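Local coordinates for putative MCP-type signal transduction protein (Campylobacter jejuni subsp. jejuni serotype O:2, PDB 4WY9) that probably senses chemical signals in the periplasm through its tandem-PAS sensory domain, as part of a chemoreceptor that directs chemotaxis, at residues A[105-109]-A[120-124]; A[81-85]-A[178-182]; A[137-143]-A[169-173]. All blocks are in the same frame, centred on the assembly; numbering follows the deposited sequence.

Interaction 1 (A[105-109]-A[120-124]); sequences VMLYA and KAIQA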
ATOM      1  N   VAL A 105       8.914  -1.113  19.168  1.00  6.73           N
ATOM      2  CA  VAL A 105       8.425  -0.530  17.930  1.00  7.21           C
ATOM      3  C   VAL A 105       8.256   0.974  18.133  1.00  7.05           C
ATOM      4  O   VAL A 105       7.510   1.408  19.012  1.00  7.79           O
ATOM      5  CB  VAL A 105       7.092  -1.165  17.452  1.00  8.65           C
ATOM      6  CG1 VAL A 105       6.609  -0.434  16.206  1.00 11.10           C
ATOM      7  CG2 VAL A 105       7.223  -2.653  17.226  1.00  8.66           C
ATOM      8  N   MET A 106       8.980   1.764  17.353  1.00  6.88           N
ATOM      9  CA  MET A 106       8.784   3.197  17.298  1.00  7.77           C
ATOM     10  C   MET A 106       7.797   3.483  16.189  1.00  7.17           C
ATOM     11  O   MET A 106       8.148   3.331  15.013  1.00  9.88           O
ATOM     12  CB  MET A 106      10.089   3.917  17.039  1.00  8.92           C
ATOM     13  CG  MET A 106      11.173   3.580  18.071  1.00 10.36           C
ATOM     14  SD  MET A 106      12.844   4.147  17.621  1.00 12.24           S
ATOM     15  CE  MET A 106      12.727   5.847  18.014  1.00 14.43           C
ATOM     16  N   LEU A 107       6.573   3.871  16.544  1.00  8.02           N
ATOM     17  CA  LEU A 107       5.496   4.077  15.603  1.00  8.05           C
ATOM     18  C   LEU A 107       5.119   5.546  15.585  1.00  9.24           C
ATOM     19  O   LEU A 107       4.843   6.122  16.648  1.00  9.80           O
ATOM     20  CB  LEU A 107       4.282   3.222  15.973  1.00  9.18           C
ATOM     21  CG  LEU A 107       3.018   3.329  15.107  1.00  8.89           C
ATOM     22  CD1 LEU A 107       3.287   2.905  13.662  1.00 10.28           C
ATOM     23  CD2 LEU A 107       1.895   2.518  15.711  1.00 11.70           C
ATOM     24  N   TYR A 108       5.073   6.144  14.383  1.00 10.21           N
ATOM     25  CA  TYR A 108       4.759   7.547  14.217  1.00 11.32           C
ATOM     26  C   TYR A 108       3.545   7.760  13.320  1.00 13.13           C
ATOM     27  O   TYR A 108       3.395   7.058  12.316  1.00 14.43           O
ATOM     28  CB  TYR A 108       5.983   8.282  13.644  1.00 12.18           C
ATOM     29  CG  TYR A 108       7.136   8.306  14.616  1.00 11.88           C
ATOM     30  CD1 TYR A 108       8.034   7.261  14.690  1.00 14.27           C
ATOM     31  CD2 TYR A 108       7.320   9.386  15.484  1.00 13.45           C
ATOM     32  CE1 TYR A 108       9.071   7.291  15.597  1.00 16.12           C
ATOM     33  CE2 TYR A 108       8.338   9.402  16.389  1.00 14.52           C
ATOM     34  CZ  TYR A 108       9.223   8.342  16.435  1.00 16.69           C
ATOM     35  OH  TYR A 108      10.265   8.339  17.335  1.00 20.33           O
ATOM     36  N   ALA A 109       2.698   8.712  13.685  1.00 14.85           N
ATOM     37  CA  ALA A 109       1.591   9.182  12.896  1.00 16.75           C
ATOM     38  C   ALA A 109       1.752  10.675  12.620  1.00 22.59           C
ATOM     39  O   ALA A 109       2.596  11.342  13.209  1.00 21.42           O
ATOM     40  CB  ALA A 109       0.268   8.943  13.620  1.00 18.14           C
ATOM     41  N   LYS A 120       4.456  12.436  14.966  1.00 21.57           N
ATOM     42  CA  LYS A 120       4.568  12.259  16.407  1.00 22.66           C
ATOM     43  C   LYS A 120       4.456  10.803  16.764  1.00 17.89           C
ATOM     44  O   LYS A 120       3.770  10.032  16.084  1.00 16.23           O
ATOM     45  CB  LYS A 120       3.447  13.016  17.145  1.00 29.37           C
ATOM     46  CG  LYS A 120       2.058  12.637  16.636  1.00 35.11           C
ATOM     47  CD  LYS A 120       0.992  12.867  17.719  1.00 41.14           C
ATOM     48  CE  LYS A 120      -0.419  12.764  17.159  1.00 43.49           C
ATOM     49  NZ  LYS A 120      -0.525  11.744  16.089  1.00 43.42           N
ATOM     50  N   ALA A 121       5.157  10.411  17.823  1.00 17.59           N
ATOM     51  CA  ALA A 121       5.091   9.026  18.293  1.00 15.10           C
ATOM     52  C   ALA A 121       3.699   8.755  18.868  1.00 15.47           C
ATOM     53  O   ALA A 121       3.116   9.592  19.563  1.00 19.28           O
ATOM     54  CB  ALA A 121       6.149   8.745  19.334  1.00 17.28           C
ATOM     55  N   ILE A 122       3.182   7.568  18.553  1.00 12.30           N
ATOM     56  CA  ILE A 122       1.949   7.076  19.148  1.00 13.37           C
ATOM     57  C   ILE A 122       2.194   5.706  19.709  1.00 12.73           C
ATOM     58  O   ILE A 122       3.247   5.101  19.459  1.00 12.12           O
ATOM     59  CB  ILE A 122       0.811   7.004  18.101  1.00 13.82           C
ATOM     60  CG1 ILE A 122       1.177   6.060  16.939  1.00 14.43           C
ATOM     61  CG2 ILE A 122       0.470   8.393  17.576  1.00 15.77           C
ATOM     62  CD1 ILE A 122      -0.001   5.637  16.092  1.00 16.42           C
ATOM     63  N   GLN A 123       1.241   5.201  20.483  1.00 12.45           N
ATOM     64  CA  GLN A 123       1.430   3.914  21.131  1.00 10.91           C
ATOM     65  C   GLN A 123       1.624   2.807  20.105  1.00 10.84           C
ATOM     66  O   GLN A 123       0.754   2.587  19.263  1.00 13.34           O
ATOM     67  CB  GLN A 123       0.265   3.579  22.049  1.00 12.30           C
ATOM     68  CG  GLN A 123       0.401   2.242  22.754  1.00 12.24           C
ATOM     69  CD  GLN A 123       1.585   2.205  23.672  1.00 12.14           C
ATOM     70  OE1 GLN A 123       1.669   2.989  24.615  1.00 14.95           O
ATOM     71  NE2 GLN A 123       2.484   1.293  23.412  1.00 11.05           N
ATOM     72  N   ALA A 124       2.759   2.094  20.190  1.00 10.27           N
ATOM     73  CA  ALA A 124       3.020   0.962  19.314  1.00 12.06           C
ATOM     74  C   ALA A 124       2.237  -0.263  19.677  1.00 10.15           C
ATOM     75  O   ALA A 124       1.853  -0.450  20.831  1.00 10.01           O
ATOM     76  CB  ALA A 124       4.459   0.634  19.277  1.00 14.12           C
TER
HETATM   77  O   HOH W   1       5.891   4.393  19.237  1.00  9.55           O
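Leu107, Ala109 and Lys120 bury the most surface where strand 104-110 meets strand 119-122. Ala109 and Lys120 form an antiparallel hydrogen-bonded pair: Ala109 N donates to Lys120 O at 2.9 Å and Lys120 N to Ala109 O at 2.8 Å. The Lys120 side chain runs out along the face that Ala109 also occupies, its end coming nearer, with NZ 3.8 Å from Ala109 CB and hydrogen-bonded to the backbone oxygen of Asp110. This is a beta hairpin within the first sensor module of the Cache type, and Tyr108 sits opposite Ala121 as its non-hydrogen-bonded pair, with Tyr108 CE2 3.7 Å from Ala121 CB. Beside Leu107 direct backbone bonding gives way to a water bridge. Ile122 N still reaches Leu107 O at 2.9 Å, but Leu107 N donates at 2.8 Å to water 1, which also hydrogen-bonds Ile122 O at 2.7 Å. The Leu107 side chain packs with CD2 3.7 Å from Ile122 CD1 and CB 4.2 Å from Ala124 CB; Ala124 CB then closes to 3.7 Å from Val105 CB.

Interaction 2 (A[81-85]-A[178-182]); sequences LYLID and QVVGV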
ATOM      1  N   LEU A  81       9.668   1.761  13.096  1.00  6.52           N
ATOM      2  CA  LEU A  81      10.917   1.054  13.251  1.00  6.23           C
ATOM      3  C   LEU A  81      10.732  -0.015  14.294  1.00  6.68           C
ATOM      4  O   LEU A  81      10.493   0.284  15.470  1.00  7.42           O
ATOM      5  CB  LEU A  81      12.067   1.979  13.635  1.00  6.85           C
ATOM      6  CG  LEU A  81      13.406   1.259  13.833  1.00  8.15           C
ATOM      7  CD1 LEU A  81      13.908   0.614  12.564  1.00  9.04           C
ATOM      8  CD2 LEU A  81      14.456   2.218  14.364  1.00  9.25           C
ATOM      9  N   TYR A  82      10.845  -1.274  13.880  1.00  6.32           N
ATOM     10  CA  TYR A  82      10.781  -2.431  14.766  1.00  5.47           C
ATOM     11  C   TYR A  82      12.215  -2.917  14.955  1.00  5.83           C
ATOM     12  O   TYR A  82      12.898  -3.195  13.978  1.00  7.47           O
ATOM     13  CB  TYR A  82       9.882  -3.499  14.148  1.00  7.04           C
ATOM     14  CG  TYR A  82       9.887  -4.859  14.806  1.00  8.33           C
ATOM     15  CD1 TYR A  82       9.991  -5.018  16.181  1.00  8.50           C
ATOM     16  CD2 TYR A  82       9.758  -6.001  14.034  1.00 11.70           C
ATOM     17  CE1 TYR A  82       9.991  -6.280  16.757  1.00 10.88           C
ATOM     18  CE2 TYR A  82       9.752  -7.249  14.588  1.00 14.35           C
ATOM     19  CZ  TYR A  82       9.880  -7.400  15.946  1.00 14.19           C
ATOM     20  OH  TYR A  82       9.860  -8.667  16.483  1.00 18.13           O
ATOM     21  N   LEU A  83      12.695  -2.986  16.194  1.00  6.84           N
ATOM     22  CA  LEU A  83      14.005  -3.554  16.478  1.00  7.29           C
ATOM     23  C   LEU A  83      13.844  -4.855  17.252  1.00  7.82           C
ATOM     24  O   LEU A  83      13.142  -4.880  18.265  1.00  8.46           O
ATOM     25  CB  LEU A  83      14.866  -2.588  17.272  1.00  7.41           C
ATOM     26  CG  LEU A  83      15.206  -1.267  16.561  1.00  7.40           C
ATOM     27  CD1 LEU A  83      16.034  -0.382  17.456  1.00  8.92           C
ATOM     28  CD2 LEU A  83      15.936  -1.486  15.274  1.00 10.30           C
ATOM     29  N   ILE A  84      14.488  -5.921  16.799  0.55  9.25           N
ATOM     30  CA  ILE A  84      14.300  -7.243  17.382  0.55 10.87           C
ATOM     31  C   ILE A  84      14.973  -7.407  18.739  0.55 13.57           C
ATOM     32  O   ILE A  84      14.472  -8.178  19.600  0.55 15.28           O
ATOM     33  CB  ILE A  84      14.832  -8.359  16.432  0.55 13.95           C
ATOM     34  CG1 ILE A  84      14.367  -8.120  15.006  0.55 14.54           C
ATOM     35  CG2 ILE A  84      14.434  -9.736  16.916  0.55 20.11           C
ATOM     36  CD1 ILE A  84      15.154  -8.970  14.004  0.55 15.92           C
ATOM     37  N   ASP A  85      16.093  -6.720  18.966  1.00 12.84           N
ATOM     38  CA  ASP A  85      16.827  -6.890  20.216  1.00 14.70           C
ATOM     39  C   ASP A  85      17.595  -5.618  20.550  1.00 12.69           C
ATOM     40  O   ASP A  85      18.815  -5.613  20.556  1.00 15.44           O
ATOM     41  CB  ASP A  85      17.715  -8.120  20.183  1.00 17.72           C
ATOM     42  CG  ASP A  85      18.346  -8.432  21.535  1.00 21.37           C
ATOM     43  OD1 ASP A  85      17.755  -8.133  22.603  1.00 23.33           O
ATOM     44  OD2 ASP A  85      19.428  -9.038  21.537  1.00 25.97           O
ATOM     45  N   GLN A 178      23.326  -9.456   9.786  1.00 13.52           N
ATOM     46  CA  GLN A 178      22.104 -10.017  10.327  1.00 15.59           C
ATOM     47  C   GLN A 178      21.004  -8.970  10.342  1.00 11.73           C
ATOM     48  O   GLN A 178      21.270  -7.798  10.598  1.00 11.00           O
ATOM     49  CB  GLN A 178      22.286 -10.515  11.746  1.00 20.45           C
ATOM     50  CG  GLN A 178      23.357 -11.575  11.854  1.00 28.41           C
ATOM     51  CD  GLN A 178      22.832 -13.015  11.759  1.00 44.51           C
ATOM     52  OE1 GLN A 178      21.868 -13.292  11.024  1.00 49.48           O
ATOM     53  NE2 GLN A 178      23.467 -13.939  12.463  1.00 43.71           N
ATOM     54  N   VAL A 179      19.763  -9.395  10.141  1.00 11.10           N
ATOM     55  CA  VAL A 179      18.636  -8.513  10.286  1.00 10.40           C
ATOM     56  C   VAL A 179      18.482  -8.143  11.755  1.00 10.84           C
ATOM     57  O   VAL A 179      18.357  -9.012  12.590  1.00 14.16           O
ATOM     58  CB  VAL A 179      17.322  -9.128   9.747  1.00 12.38           C
ATOM     59  CG1 VAL A 179      16.146  -8.189   9.982  1.00 11.81           C
ATOM     60  CG2 VAL A 179      17.424  -9.460   8.280  1.00 14.31           C
ATOM     61  N   VAL A 180      18.482  -6.855  12.048  1.00  8.55           N
ATOM     62  CA  VAL A 180      18.298  -6.390  13.410  1.00  9.67           C
ATOM     63  C   VAL A 180      17.013  -5.627  13.567  1.00  7.62           C
ATOM     64  O   VAL A 180      16.614  -5.284  14.672  1.00  9.19           O
ATOM     65  CB  VAL A 180      19.496  -5.512  13.885  1.00 11.91           C
ATOM     66  CG1 VAL A 180      20.780  -6.334  13.984  1.00 16.50           C
ATOM     67  CG2 VAL A 180      19.668  -4.264  13.071  1.00 13.80           C
ATOM     68  N   GLY A 181      16.289  -5.381  12.466  1.00  7.88           N
ATOM     69  CA  GLY A 181      15.060  -4.657  12.561  1.00  7.69           C
ATOM     70  C   GLY A 181      14.418  -4.427  11.216  1.00  6.35           C
ATOM     71  O   GLY A 181      14.930  -4.883  10.181  1.00  7.08           O
ATOM     72  N   VAL A 182      13.316  -3.691  11.215  1.00  6.24           N
ATOM     73  CA  VAL A 182      12.539  -3.411  10.013  1.00  5.74           C
ATOM     74  C   VAL A 182      12.091  -1.967  10.069  1.00  5.80           C
ATOM     75  O   VAL A 182      11.528  -1.545  11.090  1.00  6.35           O
ATOM     76  CB  VAL A 182      11.310  -4.325   9.887  1.00  6.69           C
ATOM     77  CG1 VAL A 182      10.489  -3.932   8.638  1.00  7.31           C
ATOM     78  CG2 VAL A 182      11.700  -5.789   9.839  1.00  7.72           C
TER
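Strand segments 81-83 and 179-182 run antiparallel, their directions 150° apart and their axes approaching to 4.6 Å. Tyr82 and Val182 make the hydrogen-bonded pair, with Tyr82 N to Val182 O at 2.9 Å and Val182 N to Tyr82 O at 2.8 Å. Next comes the non-hydrogen-bonded pair of Leu83 and Gly181, whose CA atoms are 4.2 Å apart; beyond it Ile84 N donates to Val180 O at 3.1 Å. On their other side Val180 and Gly181 both face Ile172, a classic beta bulge. Gly181 is extended almost flat, and a beta carbon there would clash with Tyr82 O and Leu83 CD2. Side chains add less: Ile84 points toward the partner and sets CD1 4.2 Å from Val179 CG1, while Tyr82 and Val182 share the face covered by helix 132-140. Leu81 and Leu83 turn to the opposite face, against the long helix 8-51. Backbone hydrogen bonds thus do most of the joining, and the apolar side chains are mainly turned to the helices packed on the sheet.

Interaction 3 (A[137-143]-A[169-173]); sequences ILKKAKY and AIPIF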
ATOM      1  N   ILE A 137      10.387 -10.521   6.107  1.00  8.56           N
ATOM      2  CA  ILE A 137      11.740  -9.977   6.217  1.00  8.79           C
ATOM      3  C   ILE A 137      12.549 -10.787   7.239  1.00 10.17           C
ATOM      4  O   ILE A 137      13.688 -11.177   6.960  1.00 10.70           O
ATOM      5  CB  ILE A 137      11.700  -8.487   6.598  1.00  7.96           C
ATOM      6  CG1 ILE A 137      11.249  -7.661   5.411  1.00  8.27           C
ATOM      7  CG2 ILE A 137      13.075  -8.005   7.053  1.00  9.57           C
ATOM      8  CD1 ILE A 137      10.900  -6.234   5.684  1.00  8.76           C
ATOM      9  N   LEU A 138      11.990 -11.001   8.422  1.00  9.42           N
ATOM     10  CA  LEU A 138      12.729 -11.714   9.474  1.00 11.00           C
ATOM     11  C   LEU A 138      13.139 -13.092   8.990  1.00 13.74           C
ATOM     12  O   LEU A 138      14.240 -13.564   9.309  1.00 17.25           O
ATOM     13  CB  LEU A 138      11.893 -11.833  10.747  1.00 11.75           C
ATOM     14  CG  LEU A 138      11.533 -10.528  11.433  1.00 19.08           C
ATOM     15  CD1 LEU A 138      10.892 -10.733  12.746  1.00 19.41           C
ATOM     16  CD2 LEU A 138      12.666  -9.549  11.555  1.00 23.02           C
ATOM     17  N   LYS A 139      12.264 -13.750   8.226  1.00 13.26           N
ATOM     18  CA  LYS A 139      12.530 -15.112   7.764  1.00 17.07           C
ATOM     19  C   LYS A 139      13.471 -15.175   6.559  1.00 15.37           C
ATOM     20  O   LYS A 139      14.263 -16.116   6.461  1.00 18.13           O
ATOM     21  CB  LYS A 139      11.176 -15.802   7.438  1.00 20.83           C
ATOM     22  CG  LYS A 139      11.282 -17.207   6.843  1.00 29.97           C
ATOM     23  CD  LYS A 139      11.639 -18.200   7.912  1.00 39.36           C
ATOM     24  CE  LYS A 139      11.907 -19.598   7.346  1.00 40.38           C
ATOM     25  NZ  LYS A 139      13.108 -19.583   6.448  1.00 48.67           N
ATOM     26  N   LYS A 140      13.352 -14.221   5.622  1.00 12.95           N
ATOM     27  CA  LYS A 140      13.957 -14.367   4.307  1.00 13.65           C
ATOM     28  C   LYS A 140      15.011 -13.342   3.926  1.00 11.44           C
ATOM     29  O   LYS A 140      15.805 -13.581   3.016  1.00 13.53           O
ATOM     30  CB  LYS A 140      12.863 -14.329   3.220  1.00 16.04           C
ATOM     31  CG  LYS A 140      11.728 -15.283   3.458  1.00 19.84           C
ATOM     32  CD  LYS A 140      10.813 -15.383   2.295  1.00 26.98           C
ATOM     33  CE  LYS A 140      10.168 -14.114   1.904  1.00 29.81           C
ATOM     34  NZ  LYS A 140       9.141 -14.403   0.838  1.00 35.81           N
ATOM     35  N   ALA A 141      15.020 -12.184   4.574  1.00  9.71           N
ATOM     36  CA  ALA A 141      15.884 -11.116   4.122  1.00 10.03           C
ATOM     37  C   ALA A 141      17.359 -11.465   4.326  1.00 10.29           C
ATOM     38  O   ALA A 141      17.735 -12.012   5.367  1.00 12.97           O
ATOM     39  CB  ALA A 141      15.551  -9.791   4.805  1.00  9.28           C
ATOM     40  N   LYS A 142      18.171 -11.129   3.335  1.00 10.61           N
ATOM     41  CA  LYS A 142      19.613 -11.383   3.359  1.00 10.95           C
ATOM     42  C   LYS A 142      20.374 -10.140   2.987  1.00  9.05           C
ATOM     43  O   LYS A 142      19.964  -9.404   2.077  1.00  9.94           O
ATOM     44  CB  LYS A 142      19.973 -12.503   2.402  1.00 14.01           C
ATOM     45  CG  LYS A 142      19.345 -13.834   2.789  1.00 15.91           C
ATOM     46  CD  LYS A 142      19.496 -14.884   1.729  1.00 18.42           C
ATOM     47  CE  LYS A 142      18.732 -16.138   2.127  1.00 24.37           C
ATOM     48  NZ  LYS A 142      17.263 -15.881   2.171  1.00 25.33           N
ATOM     49  N   TYR A 143      21.463  -9.858   3.690  1.00 10.10           N
ATOM     50  CA  TYR A 143      22.266  -8.691   3.400  1.00  8.97           C
ATOM     51  C   TYR A 143      22.812  -8.742   1.991  1.00  7.95           C
ATOM     52  O   TYR A 143      23.276  -9.787   1.529  1.00 11.23           O
ATOM     53  CB  TYR A 143      23.390  -8.543   4.383  1.00  9.93           C
ATOM     54  CG  TYR A 143      24.181  -7.260   4.205  1.00  8.88           C
ATOM     55  CD1 TYR A 143      23.581  -6.035   4.383  1.00 10.53           C
ATOM     56  CD2 TYR A 143      25.532  -7.265   3.832  1.00  8.99           C
ATOM     57  CE1 TYR A 143      24.268  -4.860   4.240  1.00 10.21           C
ATOM     58  CE2 TYR A 143      26.230  -6.083   3.681  1.00  9.42           C
ATOM     59  CZ  TYR A 143      25.596  -4.872   3.895  1.00 10.12           C
ATOM     60  OH  TYR A 143      26.272  -3.685   3.718  1.00 11.43           O
ATOM     61  N   ALA A 169       8.056  -2.184   3.508  1.00  6.41           N
ATOM     62  CA  ALA A 169       9.068  -2.352   4.553  1.00  6.82           C
ATOM     63  C   ALA A 169      10.383  -2.879   4.036  1.00  6.29           C
ATOM     64  O   ALA A 169      10.443  -3.580   3.013  1.00  6.79           O
ATOM     65  CB  ALA A 169       8.521  -3.277   5.649  1.00  9.69           C
ATOM     66  N   ILE A 170      11.456  -2.534   4.745  1.00  6.11           N
ATOM     67  CA  ILE A 170      12.819  -2.905   4.370  1.00  6.71           C
ATOM     68  C   ILE A 170      13.590  -3.318   5.623  1.00  6.42           C
ATOM     69  O   ILE A 170      13.458  -2.668   6.675  1.00  6.93           O
ATOM     70  CB  ILE A 170      13.537  -1.735   3.666  1.00  7.27           C
ATOM     71  CG1 ILE A 170      12.745  -1.264   2.446  1.00  8.42           C
ATOM     72  CG2 ILE A 170      14.952  -2.076   3.271  1.00  8.32           C
ATOM     73  CD1 ILE A 170      13.346  -0.062   1.762  1.00  9.10           C
ATOM     74  N   PRO A 171      14.402  -4.388   5.546  1.00  6.81           N
ATOM     75  CA  PRO A 171      15.270  -4.784   6.684  1.00  7.24           C
ATOM     76  C   PRO A 171      16.356  -3.777   6.974  1.00  6.78           C
ATOM     77  O   PRO A 171      16.802  -3.063   6.072  1.00  7.81           O
ATOM     78  CB  PRO A 171      15.890  -6.092   6.216  1.00  8.69           C
ATOM     79  CG  PRO A 171      15.853  -6.004   4.722  1.00  8.85           C
ATOM     80  CD  PRO A 171      14.548  -5.308   4.421  1.00  7.89           C
ATOM     81  N   ILE A 172      16.758  -3.746   8.244  0.55  5.99           N
ATOM     82  CA  ILE A 172      17.955  -3.080   8.773  0.55  5.74           C
ATOM     83  C   ILE A 172      18.951  -4.155   9.153  0.55  6.57           C
ATOM     84  O   ILE A 172      18.555  -5.182   9.698  0.55  6.63           O
ATOM     85  CB  ILE A 172      17.605  -2.189   9.989  0.55  6.93           C
ATOM     86  CG1 ILE A 172      16.471  -1.219   9.646  0.55  8.50           C
ATOM     87  CG2 ILE A 172      18.843  -1.433  10.460  0.55  6.82           C
ATOM     88  CD1 ILE A 172      16.789  -0.318   8.482  0.55  9.25           C
ATOM     89  N   PHE A 173      20.238  -3.922   8.865  1.00  7.27           N
ATOM     90  CA  PHE A 173      21.268  -4.910   9.182  1.00  7.93           C
ATOM     91  C   PHE A 173      22.374  -4.361  10.071  1.00  8.64           C
ATOM     92  O   PHE A 173      22.648  -3.144  10.040  1.00  9.87           O
ATOM     93  CB  PHE A 173      21.922  -5.426   7.885  1.00  8.89           C
ATOM     94  CG  PHE A 173      20.964  -6.086   6.919  1.00  9.82           C
ATOM     95  CD1 PHE A 173      20.320  -5.335   5.947  1.00 10.26           C
ATOM     96  CD2 PHE A 173      20.743  -7.441   6.934  1.00  9.72           C
ATOM     97  CE1 PHE A 173      19.454  -5.931   5.044  1.00  9.72           C
ATOM     98  CE2 PHE A 173      19.856  -8.035   6.051  1.00 10.88           C
ATOM     99  CZ  PHE A 173      19.239  -7.291   5.100  1.00 10.18           C
TER
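Ala169 opens the strand segment with its CA-to-CB bond directed toward helix 132-140, where Ile137 CD1 comes within 3.8 Å of Ala169 CB. Ile170 turns its side chain away, though its backbone N is still 3.9 Å from Ile137 CD1. Pro171 comes back to the helix side: its CB lies 3.5 Å from Ile137 CG2, and its CG 3.8 Å from CB of Ala141, the first residue to leave helical geometry. Ile172 again points away. Phe173 closes the segment against the chain that leaves the helix. Tyr143 CA stands over the Phe173 ring in a CH-pi contact, 3.9 Å from its centroid, and the edge of the Tyr143 ring meets the Phe173 face in a T-shaped pair with centroids 5.2 Å apart. No hydrogen bond joins the segments: the helix end and the chain leaving it pack on the strand by apolar and aromatic contact. Tyr149 of strand 149-150 and Val182 of strand 179-188 also touch Ile137, while Ile170 and Ile172 on the reverse side of the strand rest on helix 8-51.

Overall arrangement
All three contacts involve one antiparallel sheet of the first sensor module, interaction 3 by packing on it. Interactions 1 and 2 meet directly through neighbouring strands, Met106 N lying 2.8 Å from Leu81 O, while interactions 2 and 3 meet at Val180 N and Ile172 O, 2.9 Å apart. Strands 78-83 and 179-188 therefore connect the hairpin of interaction 1 to the strand used by interaction 3, whose nearest atoms are about 10 Å from that hairpin. Interaction 1 is partly buried, with a water bridging the two backbones; the other two are largely buried, although Ile84 and Tyr143 are exposed. Backbone hydrogen bonds dominate the strand pairings, whereas interaction 3 relies on apolar and aromatic packing.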